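Side-chain contact in escrt-iii (Sulfolobus solfataricus, PDB 2XVC), which is an ESCRT-III protein of archaeal cell division, probably recruited to membranes through its winged-helix domain: residues G24-E29 with K44-L49. Numbering follows the deposited sequence.
Sequences GFLDIE and KLLEAL
Leu46 reaches from helix 39-51 with its branched end turned to two side chains at once, Leu26 and Ile28, and the closest approaches are between methyl groups. CD2 of Leu26 meets the fork of Leu46 tip to tip, lying 3.7 Å from Leu46 CD1, 3.8 Å from Leu46 CD2 and 4.0 Å from Leu46 CG, so that one methyl is set against both prongs and the branch point between them. Ile28 brings its longer arm, with CD1 3.8 Å from Leu46 CD1, the methyl that Leu26 also touches. The extension of Leu26 is set by its first torsion: CG stands anti to the backbone N (chi1 179°), which carries the methyls toward the helix. Leu46 reaches back to meet them across the 10.1 Å between Leu26 CA and Leu46 CA. These three buried residues lie near the centre of a small winged-helix domain, where the short strand 25-27 and the first turn of helix 28-35 face the helix 39-51. Cut back to an alanine, Leu46 would probably leave Leu26 CD2 and Ile28 CD1 without their common partner and open a gap between strand and helix. Farther out, Leu26 also packs on Tyr18 and Val42, Ile28 on Val42 and Val43, and Leu46 on Ile55 of strand 55-58. Where strand gives way to helix, Asp27 occupies the N-cap position, its OD1 accepting a hydrogen bond from the backbone N of His30. Phe25, Leu26 and Asp27 pair in parallel with a strand of a bound peptide, which continues the sheet into that second chain.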
loop_
_atom_site.group_PDB
_atom_site.type_symbol
_atom_site.label_atom_id
_atom_site.label_comp_id
_atom_site.label_asym_id
_atom_site.label_seq_id
_atom_site.Cartn_x
_atom_site.Cartn_y
_atom_site.Cartn_z
ATOM N N GLY A 24 -9.891 2.585 0.929
ATOM C CA GLY A 24 -8.869 3.574 0.558
ATOM C C GLY A 24 -7.992 3.998 1.724
ATOM O O GLY A 24 -7.655 5.174 1.868
ATOM N N PHE A 25 -7.613 3.028 2.552
ATOM C CA PHE A 25 -6.850 3.295 3.766
ATOM C C PHE A 25 -5.748 2.261 3.925
ATOM O O PHE A 25 -5.937 1.075 3.618
ATOM C CB PHE A 25 -7.773 3.295 4.992
ATOM C CG PHE A 25 -7.057 3.539 6.309
ATOM C CD1 PHE A 25 -6.759 4.834 6.726
ATOM C CD2 PHE A 25 -6.700 2.472 7.130
ATOM C CE1 PHE A 25 -6.104 5.067 7.944
ATOM C CE2 PHE A 25 -6.044 2.692 8.350
ATOM C CZ PHE A 25 -5.745 3.997 8.753
ATOM N N LEU A 26 -4.588 2.717 4.391
ATOM C CA LEU A 26 -3.462 1.833 4.612
ATOM C C LEU A 26 -2.623 2.332 5.774
ATOM O O LEU A 26 -2.106 3.451 5.740
ATOM C CB LEU A 26 -2.598 1.727 3.347
ATOM C CG LEU A 26 -1.348 0.849 3.437
ATOM C CD1 LEU A 26 -1.707 -0.631 3.565
ATOM C CD2 LEU A 26 -0.444 1.080 2.237
ATOM N N ASP A 27 -2.497 1.489 6.793
ATOM C CA ASP A 27 -1.628 1.745 7.930
ATOM C C ASP A 27 -0.409 0.863 7.716
ATOM O O ASP A 27 -0.471 -0.348 7.925
ATOM C CB ASP A 27 -2.381 1.406 9.227
ATOM C CG ASP A 27 -1.524 1.545 10.481
ATOM O OD1 ASP A 27 -0.282 1.488 10.408
ATOM O OD2 ASP A 27 -2.118 1.696 11.567
ATOM N N ILE A 28 0.694 1.462 7.270
ATOM C CA ILE A 28 1.862 0.686 6.882
ATOM C C ILE A 28 2.383 -0.163 8.042
ATOM O O ILE A 28 2.725 -1.334 7.851
ATOM C CB ILE A 28 2.977 1.553 6.268
ATOM C CG1 ILE A 28 2.480 2.203 4.967
ATOM C CG2 ILE A 28 4.216 0.712 5.992
ATOM C CD1 ILE A 28 3.555 2.931 4.164
ATOM N N GLU A 29 2.405 0.415 9.241
ATOM C CA GLU A 29 2.826 -0.320 10.440
ATOM C C GLU A 29 1.955 -1.564 10.657
ATOM O O GLU A 29 2.471 -2.677 10.742
ATOM C CB GLU A 29 2.793 0.600 11.673
ATOM C CG GLU A 29 3.473 0.035 12.933
ATOM C CD GLU A 29 4.980 -0.179 12.766
ATOM O OE1 GLU A 29 5.630 0.577 12.004
ATOM O OE2 GLU A 29 5.521 -1.110 13.407
ATOM N N LYS A 44 7.790 0.795 -1.370
ATOM C CA LYS A 44 8.201 0.529 -2.746
ATOM C C LYS A 44 6.997 0.233 -3.653
ATOM O O LYS A 44 6.894 0.793 -4.747
ATOM C CB LYS A 44 9.218 -0.624 -2.767
ATOM C CG LYS A 44 9.739 -1.047 -4.142
ATOM C CD LYS A 44 10.872 -2.066 -3.961
ATOM C CE LYS A 44 10.922 -3.074 -5.102
ATOM N NZ LYS A 44 11.649 -2.525 -6.284
ATOM N N LEU A 45 6.081 -0.625 -3.194
ATOM C CA LEU A 45 4.876 -0.945 -3.975
ATOM C C LEU A 45 3.937 0.253 -4.128
ATOM O O LEU A 45 3.343 0.445 -5.192
ATOM C CB LEU A 45 4.122 -2.142 -3.380
ATOM C CG LEU A 45 4.808 -3.514 -3.401
ATOM C CD1 LEU A 45 4.121 -4.471 -2.447
ATOM C CD2 LEU A 45 4.873 -4.099 -4.813
ATOM N N LEU A 46 3.806 1.055 -3.072
ATOM C CA LEU A 46 2.981 2.264 -3.125
ATOM C C LEU A 46 3.526 3.268 -4.124
ATOM O O LEU A 46 2.759 3.901 -4.847
ATOM C CB LEU A 46 2.879 2.935 -1.754
ATOM C CG LEU A 46 1.928 2.362 -0.705
ATOM C CD1 LEU A 46 2.178 3.073 0.613
ATOM C CD2 LEU A 46 0.471 2.503 -1.135
ATOM N N GLU A 47 4.852 3.419 -4.148
ATOM C CA GLU A 47 5.510 4.336 -5.079
ATOM C C GLU A 47 5.269 3.944 -6.531
ATOM O O GLU A 47 5.014 4.809 -7.365
ATOM C CB GLU A 47 7.012 4.447 -4.796
ATOM C CG GLU A 47 7.358 5.132 -3.469
ATOM C CD GLU A 47 6.830 6.564 -3.352
ATOM O OE1 GLU A 47 6.495 7.195 -4.381
ATOM O OE2 GLU A 47 6.754 7.065 -2.213
ATOM N N ALA A 48 5.334 2.646 -6.821
ATOM C CA ALA A 48 5.071 2.139 -8.168
ATOM C C ALA A 48 3.615 2.366 -8.587
ATOM O O ALA A 48 3.351 2.724 -9.737
ATOM C CB ALA A 48 5.446 0.667 -8.277
ATOM N N LEU A 49 2.683 2.171 -7.652
ATOM C CA LEU A 49 1.266 2.475 -7.881
ATOM C C LEU A 49 1.038 3.968 -8.123
ATOM O O LEU A 49 0.281 4.347 -9.016
ATOM C CB LEU A 49 0.403 1.997 -6.706
ATOM C CG LEU A 49 0.198 0.487 -6.541
ATOM C CD1 LEU A 49 -0.535 0.182 -5.238
ATOM C CD2 LEU A 49 -0.551 -0.101 -7.738
#